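Local coordinates for protein glucosidase (Croceicoccus marinus, PDB 5Z3K) that probably hydrolyses O-glycosyl bonds as a beta-glucosidase of glycoside hydrolase family 39, at residues V440-A445 against E452-H457; Y424-G429 against E476-T481; G338-T343 against A358-R363; R47-T52 against G332-V337. All blocks are in the same frame, centred on the assembly; numbering follows the deposited sequence.

Interactions 1 and 2 lie in the beta domain, interaction 4 in the (beta/alpha)8 barrel, and interaction 3 where the two meet. Interaction 1, a hairpin ladder at an outer strand of the sheet, is partly open to solvent and combines backbone bonds with a salt bridge; the other three are buried. Interaction 2 has side chains alone, reaching across the inside of the same curled sheet; Glu476 ties it to interaction 1 through a salt bridge with Arg444. Interactions 3 and 4 share helix 329-341: interaction 4 packs it on helix 43-48 and the following loop, with one amide bond beside apolar contacts, while interaction 3 lays its last turn on the sheet without a cross-contact hydrogen bond.

Interaction 1 of 4, residues V440-A445 against E452-H457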
loop_
_atom_site.group_PDB
_atom_site.type_symbol
_atom_site.label_atom_id
_atom_site.label_comp_id
_atom_site.label_asym_id
_atom_site.label_seq_id
_atom_site.Cartn_x
_atom_site.Cartn_y
_atom_site.Cartn_z
ATOM N N VAL A 440 15.430 5.382 25.620
ATOM C CA VAL A 440 15.115 4.152 24.896
ATOM C C VAL A 440 13.668 3.786 25.203
ATOM O O VAL A 440 13.322 3.530 26.364
ATOM C CB VAL A 440 16.048 2.999 25.296
ATOM C CG1 VAL A 440 15.792 1.785 24.421
ATOM C CG2 VAL A 440 17.511 3.442 25.257
ATOM N N VAL A 441 12.831 3.749 24.170
ATOM C CA VAL A 441 11.433 3.360 24.302
ATOM C C VAL A 441 11.172 2.155 23.407
ATOM O O VAL A 441 11.751 2.029 22.322
ATOM C CB VAL A 441 10.494 4.532 23.937
ATOM C CG1 VAL A 441 9.053 4.118 24.069
ATOM C CG2 VAL A 441 10.776 5.733 24.822
ATOM N N ARG A 442 10.288 1.263 23.858
ATOM C CA ARG A 442 9.959 0.056 23.111
ATOM C C ARG A 442 8.447 -0.070 22.962
ATOM O O ARG A 442 7.719 0.061 23.950
ATOM C CB ARG A 442 10.534 -1.173 23.820
ATOM C CG ARG A 442 9.928 -2.506 23.419
ATOM C CD ARG A 442 10.682 -3.670 24.102
ATOM N NE ARG A 442 10.221 -3.950 25.462
ATOM C CZ ARG A 442 9.405 -4.951 25.796
ATOM N NH1 ARG A 442 8.933 -5.777 24.866
ATOM N NH2 ARG A 442 9.058 -5.127 27.065
ATOM N N TYR A 443 7.986 -0.324 21.725
ATOM C CA TYR A 443 6.582 -0.565 21.397
ATOM C C TYR A 443 6.420 -1.970 20.825
ATOM O O TYR A 443 7.289 -2.460 20.097
ATOM C CB TYR A 443 6.041 0.450 20.366
ATOM C CG TYR A 443 6.309 1.894 20.700
ATOM C CD1 TYR A 443 7.536 2.475 20.412
ATOM C CD2 TYR A 443 5.327 2.688 21.280
ATOM C CE1 TYR A 443 7.788 3.802 20.713
ATOM C CE2 TYR A 443 5.571 4.013 21.585
ATOM C CZ TYR A 443 6.801 4.562 21.297
ATOM O OH TYR A 443 7.052 5.872 21.593
ATOM N N ARG A 444 5.281 -2.603 21.121
ATOM C CA ARG A 444 5.081 -4.014 20.808
ATOM C C ARG A 444 3.704 -4.262 20.212
ATOM O O ARG A 444 2.702 -3.782 20.741
ATOM C CB ARG A 444 5.233 -4.865 22.080
ATOM C CG ARG A 444 4.817 -6.306 21.938
ATOM C CD ARG A 444 5.802 -7.075 21.055
ATOM N NE ARG A 444 7.141 -7.122 21.641
ATOM C CZ ARG A 444 7.588 -8.113 22.409
ATOM N NH1 ARG A 444 6.801 -9.142 22.698
ATOM N NH2 ARG A 444 8.830 -8.081 22.882
ATOM N N ALA A 445 3.648 -5.043 19.133
ATOM C CA ALA A 445 2.381 -5.532 18.592
ATOM C C ALA A 445 2.476 -7.047 18.502
ATOM O O ALA A 445 3.304 -7.576 17.758
ATOM C CB ALA A 445 2.066 -4.912 17.229
ATOM N N GLU A 452 1.255 -0.432 21.638
ATOM C CA GLU A 452 1.524 0.544 22.680
ATOM C C GLU A 452 2.939 0.369 23.225
ATOM O O GLU A 452 3.602 -0.655 23.004
ATOM C CB GLU A 452 0.509 0.433 23.835
ATOM C CG GLU A 452 0.691 -0.800 24.757
ATOM C CD GLU A 452 -0.072 -2.024 24.258
ATOM O OE1 GLU A 452 -0.367 -2.081 23.046
ATOM O OE2 GLU A 452 -0.380 -2.927 25.070
HETATM N N MSE A 453 3.390 1.397 23.942
HETATM C CA MSE A 453 4.702 1.395 24.585
HETATM C C MSE A 453 4.734 0.380 25.711
HETATM O O MSE A 453 3.807 0.320 26.520
HETATM C CB MSE A 453 5.038 2.777 25.130
HETATM C CG MSE A 453 6.400 2.856 25.787
HETATM SE SE MSE A 453 6.638 4.521 26.773
HETATM C CE MSE A 453 6.276 5.830 25.376
ATOM N N LEU A 454 5.796 -0.418 25.778
ATOM C CA LEU A 454 5.904 -1.412 26.841
ATOM C C LEU A 454 6.794 -0.966 27.987
ATOM O O LEU A 454 6.461 -1.206 29.159
ATOM C CB LEU A 454 6.421 -2.737 26.282
ATOM C CG LEU A 454 5.463 -3.492 25.356
ATOM C CD1 LEU A 454 5.648 -4.985 25.534
ATOM C CD2 LEU A 454 4.003 -3.097 25.589
ATOM N N ASP A 455 7.908 -0.311 27.683
ATOM C CA ASP A 455 8.816 0.165 28.715
ATOM C C ASP A 455 9.702 1.245 28.119
ATOM O O ASP A 455 9.673 1.513 26.913
ATOM C CB ASP A 455 9.665 -0.968 29.309
ATOM C CG ASP A 455 10.190 -1.925 28.264
ATOM O OD1 ASP A 455 10.472 -1.477 27.137
ATOM O OD2 ASP A 455 10.331 -3.130 28.579
ATOM N N SER A 456 10.500 1.854 28.988
ATOM C CA SER A 456 11.392 2.932 28.600
ATOM C C SER A 456 12.342 3.211 29.750
ATOM O O SER A 456 12.027 2.955 30.918
ATOM C CB SER A 456 10.628 4.200 28.232
ATOM O OG SER A 456 10.132 4.822 29.394
ATOM N N HIS A 457 13.494 3.769 29.402
ATOM C CA HIS A 457 14.464 4.217 30.387
ATOM C C HIS A 457 15.346 5.266 29.736
ATOM O O HIS A 457 15.333 5.458 28.515
ATOM C CB HIS A 457 15.297 3.051 30.934
ATOM C CG HIS A 457 16.414 2.633 30.028
ATOM N ND1 HIS A 457 16.271 1.641 29.081
ATOM C CD2 HIS A 457 17.688 3.079 29.917
ATOM C CE1 HIS A 457 17.412 1.490 28.428
ATOM N NE2 HIS A 457 18.289 2.347 28.919
HETATM O O HOH W 1 13.397 0.193 27.175
#
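Val440 pairs with His457 through two backbone hydrogen bonds at one end of an antiparallel hairpin, whose strand segments come within 4.4 Å with directions 138° apart. Between the pairs Val441 with Ser456 and Tyr443 with Met453 the register slips by one residue, a beta bulge at which Leu454 N donates to Arg442 O. Beyond it Arg444 N reaches Glu452 O.

Arg442 grips the Asp455 carboxylate side-on, NE to OD1 at 3.0 Å and NH2 to OD2 at 2.8 Å. The bend at chi3 (84°) swings Arg442 NE toward the acid. The planes stand 48° apart: OD2 lies in the guanidinium plane, yet NH2 approaches it from above the carboxylate. Leu454 CB lies over one guanidinium face, toward the rim, 3.6 Å above the plane, and Leu454 CD1 touches Arg444 CB. On the face bearing Val441 and Tyr443, the side chain of Met453, a selenomethionine, crosses that of Val441 at about a right angle, a tight fit of 3.4 Å between Val441 CG1 and Met453 CG. Met453 CB meets Tyr443 CE2 at 3.8 Å.

Arg442 NH1 and Arg444 NH2, two donors, are 3.0 Å apart without bonding. Glu476 on the next strand makes salt bridges to Arg442 NH1 and Arg444 NE, so its negative charge, with that of Asp455, probably offsets the repulsion between the guanidinium groups.

Interaction 2 of 4, residues Y424-G429 against E476-T481; sequences YTLEIG and ELIEIT
Tyr424 and Glu476 meet across the interior of a single curled sheet, in the beta domain beside the (beta/alpha)8 barrel, where strands 423-429 and 474-482 face one another without backbone bonds. The two segments run in roughly the same direction, 26° apart, with axes 11.0 Å from each other, a separation bridged by side chains. Tyr424 OH donates to Glu476 OE1 in a very short hydrogen bond of 2.5 Å. OE1 lies at the edge of the phenol ring, in its plane, while the carboxylate plane is turned 77° from the ring. Tyr424 CG stands between the backbone N and the carbonyl carbon (chi1 69°), and the side chain spans the gap far enough for OH also to meet Ile478 CD1, tip to tip, at 3.4 Å.

Further along, Ile428 CD1 and Ile480 CD1 touch tip to tip at 3.5 Å, and Leu426 CD2 lies more loosely at 4.3 Å from Ile478 CG1. A phenylalanine in place of Tyr424 would probably leave Glu476 OE1 without its phenol donor and open a gap beside Ile478 CD1.

The other carboxylate oxygen, Glu476 OE2, makes salt bridges with Arg442 and Arg444. The two arginines would probably favour the ionised form of this buried acid, and with the phenol on OE1 both oxygens are held.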
loop_
_atom_site.group_PDB
_atom_site.type_symbol
_atom_site.label_atom_id
_atom_site.label_comp_id
_atom_site.label_asym_id
_atom_site.label_seq_id
_atom_site.Cartn_x
_atom_site.Cartn_y
_atom_site.Cartn_z
ATOM N N TYR A 424 15.887 -11.545 21.026
ATOM C CA TYR A 424 16.956 -10.868 20.309
ATOM C C TYR A 424 17.788 -10.076 21.303
ATOM O O TYR A 424 17.320 -9.695 22.381
ATOM C CB TYR A 424 16.398 -9.930 19.213
ATOM C CG TYR A 424 15.682 -8.729 19.792
ATOM C CD1 TYR A 424 16.376 -7.565 20.114
ATOM C CD2 TYR A 424 14.313 -8.772 20.064
ATOM C CE1 TYR A 424 15.730 -6.480 20.679
ATOM C CE2 TYR A 424 13.663 -7.683 20.613
ATOM C CZ TYR A 424 14.373 -6.544 20.918
ATOM O OH TYR A 424 13.729 -5.463 21.482
ATOM N N THR A 425 19.027 -9.815 20.927
ATOM C CA THR A 425 19.779 -8.740 21.549
ATOM C C THR A 425 20.272 -7.837 20.431
ATOM O O THR A 425 20.566 -8.310 19.335
ATOM C CB THR A 425 20.936 -9.254 22.425
ATOM O OG1 THR A 425 21.603 -8.135 23.021
ATOM C CG2 THR A 425 21.925 -10.064 21.592
ATOM N N LEU A 426 20.305 -6.530 20.699
ATOM C CA LEU A 426 20.498 -5.518 19.669
ATOM C C LEU A 426 21.499 -4.493 20.178
ATOM O O LEU A 426 21.255 -3.856 21.203
ATOM C CB LEU A 426 19.162 -4.833 19.327
ATOM C CG LEU A 426 19.236 -3.486 18.599
ATOM C CD1 LEU A 426 19.837 -3.657 17.193
ATOM C CD2 LEU A 426 17.848 -2.823 18.519
ATOM N N GLU A 427 22.613 -4.311 19.470
ATOM C CA GLU A 427 23.613 -3.326 19.874
ATOM C C GLU A 427 23.593 -2.153 18.902
ATOM O O GLU A 427 23.852 -2.325 17.703
ATOM C CB GLU A 427 25.011 -3.940 19.940
ATOM C CG GLU A 427 26.089 -2.920 20.299
ATOM C CD GLU A 427 27.326 -3.542 20.928
ATOM O OE1 GLU A 427 27.310 -4.747 21.264
ATOM O OE2 GLU A 427 28.320 -2.808 21.099
ATOM N N ILE A 428 23.299 -0.964 19.416
ATOM C CA ILE A 428 23.293 0.257 18.625
ATOM C C ILE A 428 24.515 1.071 19.020
ATOM O O ILE A 428 24.655 1.469 20.179
ATOM C CB ILE A 428 22.005 1.069 18.831
ATOM C CG1 ILE A 428 20.762 0.193 18.637
ATOM C CG2 ILE A 428 21.976 2.234 17.874
ATOM C CD1 ILE A 428 20.055 -0.185 19.932
ATOM N N GLY A 429 25.397 1.321 18.065
ATOM C CA GLY A 429 26.580 2.104 18.345
ATOM C C GLY A 429 26.584 3.436 17.625
ATOM O O GLY A 429 25.789 3.655 16.709
ATOM N N GLU A 476 8.271 -5.496 17.022
ATOM C CA GLU A 476 8.796 -4.562 18.008
ATOM C C GLU A 476 9.518 -3.357 17.409
ATOM O O GLU A 476 10.342 -3.496 16.505
ATOM C CB GLU A 476 9.725 -5.289 18.984
ATOM C CG GLU A 476 10.100 -4.472 20.210
ATOM C CD GLU A 476 10.187 -5.315 21.467
ATOM O OE1 GLU A 476 11.314 -5.690 21.856
ATOM O OE2 GLU A 476 9.130 -5.603 22.066
ATOM N N LEU A 477 9.199 -2.177 17.927
ATOM C CA LEU A 477 9.849 -0.941 17.508
ATOM C C LEU A 477 10.663 -0.440 18.682
ATOM O O LEU A 477 10.118 -0.233 19.768
ATOM C CB LEU A 477 8.841 0.128 17.076
ATOM C CG LEU A 477 9.451 1.485 16.718
ATOM C CD1 LEU A 477 10.326 1.345 15.479
ATOM C CD2 LEU A 477 8.341 2.522 16.461
ATOM N N ILE A 478 11.957 -0.274 18.473
ATOM C CA ILE A 478 12.842 0.323 19.457
ATOM C C ILE A 478 13.110 1.739 19.000
ATOM O O ILE A 478 13.576 1.954 17.876
ATOM C CB ILE A 478 14.158 -0.461 19.592
ATOM C CG1 ILE A 478 13.881 -1.929 19.917
ATOM C CG2 ILE A 478 15.081 0.225 20.611
ATOM C CD1 ILE A 478 12.995 -2.139 21.139
ATOM N N GLU A 479 12.832 2.703 19.867
ATOM C CA GLU A 479 13.013 4.108 19.544
ATOM C C GLU A 479 14.038 4.696 20.500
ATOM O O GLU A 479 13.846 4.646 21.719
ATOM C CB GLU A 479 11.684 4.859 19.651
ATOM C CG GLU A 479 11.690 6.178 18.938
ATOM C CD GLU A 479 10.284 6.673 18.679
ATOM O OE1 GLU A 479 9.699 6.328 17.625
ATOM O OE2 GLU A 479 9.764 7.381 19.562
ATOM N N ILE A 480 15.119 5.249 19.955
ATOM C CA ILE A 480 16.163 5.902 20.746
ATOM C C ILE A 480 16.175 7.385 20.404
ATOM O O ILE A 480 16.248 7.754 19.227
ATOM C CB ILE A 480 17.544 5.274 20.495
ATOM C CG1 ILE A 480 17.468 3.765 20.683
ATOM C CG2 ILE A 480 18.579 5.860 21.450
ATOM C CD1 ILE A 480 18.635 3.053 20.129
ATOM N N THR A 481 16.091 8.238 21.426
ATOM C CA THR A 481 16.016 9.674 21.199
ATOM C C THR A 481 17.041 10.420 22.035
ATOM O O THR A 481 17.432 9.979 23.120
ATOM C CB THR A 481 14.632 10.220 21.517
ATOM O OG1 THR A 481 14.273 9.824 22.853
ATOM C CG2 THR A 481 13.629 9.660 20.528
#

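Interaction 3 of 4, residues G338-T343 against A358-R363; sequences GQTLAT and AALAGR
Thr340 OG1 lies beside the backbone N (chi1 -57°), which puts CG2 anti to that N, while Leu360 CG, anti to its own backbone N (chi1 178°), is sent toward the helix. Thr340 CG2 and Leu360 CD2 meet at 3.8 Å, the side chains crossing at a slant. The same Leu360 CD2 meets Leu341 CD2 at 4.0 Å, here at about a right angle, so one methyl of the strand touches two successive residues of the helix's last turn. The Thr340 hydroxyl turns back into its own helix, to Leu336 O.

Thr340 O accepts two bonds from Thr343: the hydroxyl OG1 at 2.8 Å and the backbone N at 3.2 Å. This grip holds the Thr343 side chain against the strand, with OG1 3.6 Å from Gly362 CA and CB 3.4 Å from Arg363 O. Gly362 has no CB, and one built there would fall 2.2 Å from Thr343 OG1. Arg363 CB points away from the helix, and its NE makes a salt bridge with Glu345.

The arrangement is helix-on-sheet packing at a domain junction: helix 329-341, which follows the eighth barrel strand, ends against strand 357-363 just where the chain passes from the (beta/alpha)8 barrel into the beta domain.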
loop_
_atom_site.group_PDB
_atom_site.type_symbol
_atom_site.label_atom_id
_atom_site.label_comp_id
_atom_site.label_asym_id
_atom_site.label_seq_id
_atom_site.Cartn_x
_atom_site.Cartn_y
_atom_site.Cartn_z
ATOM N N GLY A 338 4.881 2.271 9.508
ATOM C CA GLY A 338 4.870 3.588 8.900
ATOM C C GLY A 338 5.824 4.553 9.570
ATOM O O GLY A 338 6.467 5.370 8.905
ATOM N N GLN A 339 5.925 4.481 10.902
ATOM C CA GLN A 339 6.847 5.356 11.602
ATOM C C GLN A 339 8.284 5.060 11.201
ATOM O O GLN A 339 9.104 5.976 11.075
ATOM C CB GLN A 339 6.653 5.221 13.110
ATOM C CG GLN A 339 5.309 5.813 13.551
ATOM C CD GLN A 339 4.833 5.278 14.880
ATOM O OE1 GLN A 339 5.558 4.578 15.582
ATOM N NE2 GLN A 339 3.591 5.602 15.230
ATOM N N THR A 340 8.603 3.783 11.002
ATOM C CA THR A 340 9.949 3.415 10.583
ATOM C C THR A 340 10.225 3.893 9.166
ATOM O O THR A 340 11.308 4.428 8.889
ATOM C CB THR A 340 10.140 1.900 10.687
ATOM O OG1 THR A 340 9.877 1.483 12.031
ATOM C CG2 THR A 340 11.564 1.516 10.319
ATOM N N LEU A 341 9.250 3.718 8.263
ATOM C CA LEU A 341 9.376 4.155 6.872
ATOM C C LEU A 341 9.384 5.673 6.740
ATOM O O LEU A 341 9.780 6.191 5.685
ATOM C CB LEU A 341 8.233 3.580 6.019
ATOM C CG LEU A 341 8.246 2.052 5.865
ATOM C CD1 LEU A 341 7.064 1.517 5.036
ATOM C CD2 LEU A 341 9.607 1.627 5.259
ATOM N N ALA A 342 8.951 6.396 7.771
ATOM C CA ALA A 342 8.959 7.847 7.709
ATOM C C ALA A 342 10.317 8.441 8.044
ATOM O O ALA A 342 10.511 9.640 7.823
ATOM C CB ALA A 342 7.907 8.445 8.649
ATOM N N THR A 343 11.246 7.653 8.592
ATOM C CA THR A 343 12.598 8.158 8.749
ATOM C C THR A 343 13.179 8.455 7.373
ATOM O O THR A 343 12.700 7.961 6.351
ATOM C CB THR A 343 13.475 7.157 9.495
ATOM O OG1 THR A 343 13.597 5.955 8.721
ATOM C CG2 THR A 343 12.872 6.839 10.857
ATOM N N ALA A 358 12.813 -10.220 10.231
ATOM C CA ALA A 358 13.140 -9.063 9.402
ATOM C C ALA A 358 13.391 -7.849 10.279
ATOM O O ALA A 358 12.673 -7.626 11.254
ATOM C CB ALA A 358 11.999 -8.771 8.432
ATOM N N ALA A 359 14.400 -7.061 9.926
ATOM C CA ALA A 359 14.749 -5.899 10.721
ATOM C C ALA A 359 15.145 -4.757 9.797
ATOM O O ALA A 359 15.686 -4.973 8.708
ATOM C CB ALA A 359 15.878 -6.227 11.714
ATOM N N LEU A 360 14.879 -3.537 10.260
ATOM C CA LEU A 360 15.035 -2.328 9.468
ATOM C C LEU A 360 15.324 -1.178 10.419
ATOM O O LEU A 360 14.705 -1.078 11.484
ATOM C CB LEU A 360 13.764 -2.053 8.643
ATOM C CG LEU A 360 13.704 -0.798 7.770
ATOM C CD1 LEU A 360 14.719 -0.845 6.642
ATOM C CD2 LEU A 360 12.295 -0.605 7.193
ATOM N N ALA A 361 16.261 -0.308 10.043
ATOM C CA ALA A 361 16.649 0.782 10.930
ATOM C C ALA A 361 16.768 2.089 10.158
ATOM O O ALA A 361 17.193 2.109 9.002
ATOM C CB ALA A 361 17.978 0.477 11.633
ATOM N N GLY A 362 16.428 3.191 10.824
ATOM C CA GLY A 362 16.509 4.493 10.185
ATOM C C GLY A 362 16.522 5.597 11.220
ATOM O O GLY A 362 16.253 5.376 12.403
ATOM N N ARG A 363 16.864 6.803 10.774
ATOM C CA ARG A 363 16.846 7.949 11.681
ATOM C C ARG A 363 16.170 9.139 11.012
ATOM O O ARG A 363 16.155 9.259 9.785
ATOM C CB ARG A 363 18.256 8.330 12.162
ATOM C CG ARG A 363 19.209 8.776 11.090
ATOM C CD ARG A 363 20.536 9.209 11.702
ATOM N NE ARG A 363 21.348 9.923 10.723
ATOM C CZ ARG A 363 22.657 10.109 10.820
ATOM N NH1 ARG A 363 23.323 9.619 11.859
ATOM N NH2 ARG A 363 23.298 10.782 9.871
#

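Interaction 4 of 4, residues R47-T52 against G332-V337; sequences RNAQVT and GAFQLV
Asn48 ND2 donates to Gln335 OE1 at 2.8 Å, a nearly straight bond (170° at the hydrogen) that joins helix 43-48 to the middle of helix 329-341. The acceptor lies close to the amide plane of Asn48, but the donor is tilted 22° from the carbonyl plane of Gln335, and the two amides are turned 69° against each other. Gln335 NE2 is engaged as well, bonding back to Thr331 O, so both ends of this amide are held and its rotation is fixed.

Beside the polar bond the packing is apolar and close. Ala49 CB fits against the helix backbone, 3.7 Å from Gln335 CA and 3.9 Å from Gln335 CG, and touches Phe334 CE2 at 3.7 Å. Val51 CG2 comes to the edge of the same ring, 3.7 Å from Phe334 CZ. Between these two contacts the chain leaves the helix at Gln50, whose positive phi completes a Schellman motif. An alanine in place of Gln335 would probably leave Asn48 ND2 without this acceptor and open a gap beside Ala49 CB where CG now sits.

Around the contact, Gln339 NE2 of the next turn bonds to Asn48 O, and the Phe334 ring meets that of His24, next to the first barrel strand. Helix 329-341 thus lies between helix 43-48 and helix 277-291, which Val337 touches, while Leu336 packs on Leu373 of the beta domain's strand 369-376.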
loop_
_atom_site.group_PDB
_atom_site.type_symbol
_atom_site.label_atom_id
_atom_site.label_comp_id
_atom_site.label_asym_id
_atom_site.label_seq_id
_atom_site.Cartn_x
_atom_site.Cartn_y
_atom_site.Cartn_z
ATOM N N ARG A 47 -2.558 9.297 10.595
ATOM C CA ARG A 47 -1.564 10.323 10.894
ATOM C C ARG A 47 -0.429 9.762 11.737
ATOM O O ARG A 47 0.750 9.953 11.419
ATOM C CB ARG A 47 -2.225 11.503 11.617
ATOM C CG ARG A 47 -1.264 12.644 11.906
ATOM C CD ARG A 47 -1.725 13.482 13.103
ATOM N NE ARG A 47 -2.014 12.637 14.257
ATOM C CZ ARG A 47 -1.098 12.065 15.030
ATOM N NH1 ARG A 47 0.201 12.250 14.799
ATOM N NH2 ARG A 47 -1.484 11.309 16.053
ATOM N N ASN A 48 -0.767 9.058 12.823
ATOM C CA ASN A 48 0.261 8.473 13.680
ATOM C C ASN A 48 1.089 7.425 12.945
ATOM O O ASN A 48 2.281 7.249 13.238
ATOM C CB ASN A 48 -0.386 7.865 14.922
ATOM C CG ASN A 48 0.598 7.683 16.036
ATOM O OD1 ASN A 48 1.290 8.628 16.417
ATOM N ND2 ASN A 48 0.706 6.456 16.542
ATOM N N ALA A 49 0.482 6.714 11.995
ATOM C CA ALA A 49 1.228 5.767 11.177
ATOM C C ALA A 49 2.061 6.447 10.097
ATOM O O ALA A 49 2.785 5.752 9.376
ATOM C CB ALA A 49 0.256 4.773 10.523
ATOM N N GLN A 50 1.939 7.767 9.936
ATOM C CA GLN A 50 2.635 8.504 8.880
ATOM C C GLN A 50 2.356 7.924 7.491
ATOM O O GLN A 50 3.266 7.737 6.680
ATOM C CB GLN A 50 4.141 8.563 9.165
ATOM C CG GLN A 50 4.435 9.011 10.599
ATOM C CD GLN A 50 5.576 10.000 10.697
ATOM O OE1 GLN A 50 5.762 10.851 9.823
ATOM N NE2 GLN A 50 6.343 9.900 11.773
ATOM N N VAL A 51 1.082 7.614 7.223
ATOM C CA VAL A 51 0.656 7.271 5.863
ATOM C C VAL A 51 1.091 8.383 4.920
ATOM O O VAL A 51 0.867 9.563 5.203
ATOM C CB VAL A 51 -0.872 7.059 5.826
ATOM C CG1 VAL A 51 -1.402 7.061 4.372
ATOM C CG2 VAL A 51 -1.259 5.758 6.551
ATOM N N THR A 52 1.719 8.015 3.791
ATOM C CA THR A 52 2.211 8.989 2.823
ATOM C C THR A 52 1.476 8.966 1.487
ATOM O O THR A 52 1.689 9.870 0.667
ATOM C CB THR A 52 3.712 8.772 2.554
ATOM O OG1 THR A 52 3.953 7.388 2.277
ATOM C CG2 THR A 52 4.550 9.209 3.747
ATOM N N GLY A 332 -1.462 -2.048 15.187
ATOM C CA GLY A 332 -0.238 -1.668 15.859
ATOM C C GLY A 332 0.955 -1.796 14.932
ATOM O O GLY A 332 1.752 -0.866 14.795
ATOM N N ALA A 333 1.077 -2.948 14.265
ATOM C CA ALA A 333 2.174 -3.137 13.318
ATOM C C ALA A 333 2.109 -2.112 12.191
ATOM O O ALA A 333 3.142 -1.608 11.736
ATOM C CB ALA A 333 2.149 -4.560 12.753
ATOM N N PHE A 334 0.898 -1.785 11.735
ATOM C CA PHE A 334 0.747 -0.798 10.670
ATOM C C PHE A 334 1.354 0.544 11.065
ATOM O O PHE A 334 2.061 1.170 10.265
ATOM C CB PHE A 334 -0.732 -0.649 10.318
ATOM C CG PHE A 334 -1.001 0.314 9.185
ATOM C CD1 PHE A 334 -0.844 -0.081 7.861
ATOM C CD2 PHE A 334 -1.427 1.609 9.448
ATOM C CE1 PHE A 334 -1.108 0.801 6.816
ATOM C CE2 PHE A 334 -1.694 2.502 8.407
ATOM C CZ PHE A 334 -1.528 2.097 7.091
ATOM N N GLN A 335 1.115 0.992 12.307
ATOM C CA GLN A 335 1.689 2.252 12.762
ATOM C C GLN A 335 3.202 2.155 12.930
ATOM O O GLN A 335 3.929 3.067 12.527
ATOM C CB GLN A 335 1.037 2.683 14.077
ATOM C CG GLN A 335 -0.444 3.058 13.941
ATOM C CD GLN A 335 -1.105 3.259 15.294
ATOM O OE1 GLN A 335 -1.016 4.333 15.886
ATOM N NE2 GLN A 335 -1.756 2.222 15.791
ATOM N N LEU A 336 3.700 1.075 13.543
ATOM C CA LEU A 336 5.143 0.982 13.769
ATOM C C LEU A 336 5.902 0.897 12.448
ATOM O O LEU A 336 7.002 1.453 12.322
ATOM C CB LEU A 336 5.471 -0.224 14.638
ATOM C CG LEU A 336 4.752 -0.350 15.982
ATOM C CD1 LEU A 336 5.373 -1.501 16.742
ATOM C CD2 LEU A 336 4.814 0.938 16.782
ATOM N N VAL A 337 5.336 0.198 11.459
ATOM C CA VAL A 337 5.944 0.166 10.127
ATOM C C VAL A 337 6.014 1.572 9.539
ATOM O O VAL A 337 7.071 2.031 9.093
ATOM C CB VAL A 337 5.164 -0.782 9.194
ATOM C CG1 VAL A 337 5.538 -0.518 7.756
ATOM C CG2 VAL A 337 5.404 -2.245 9.560
#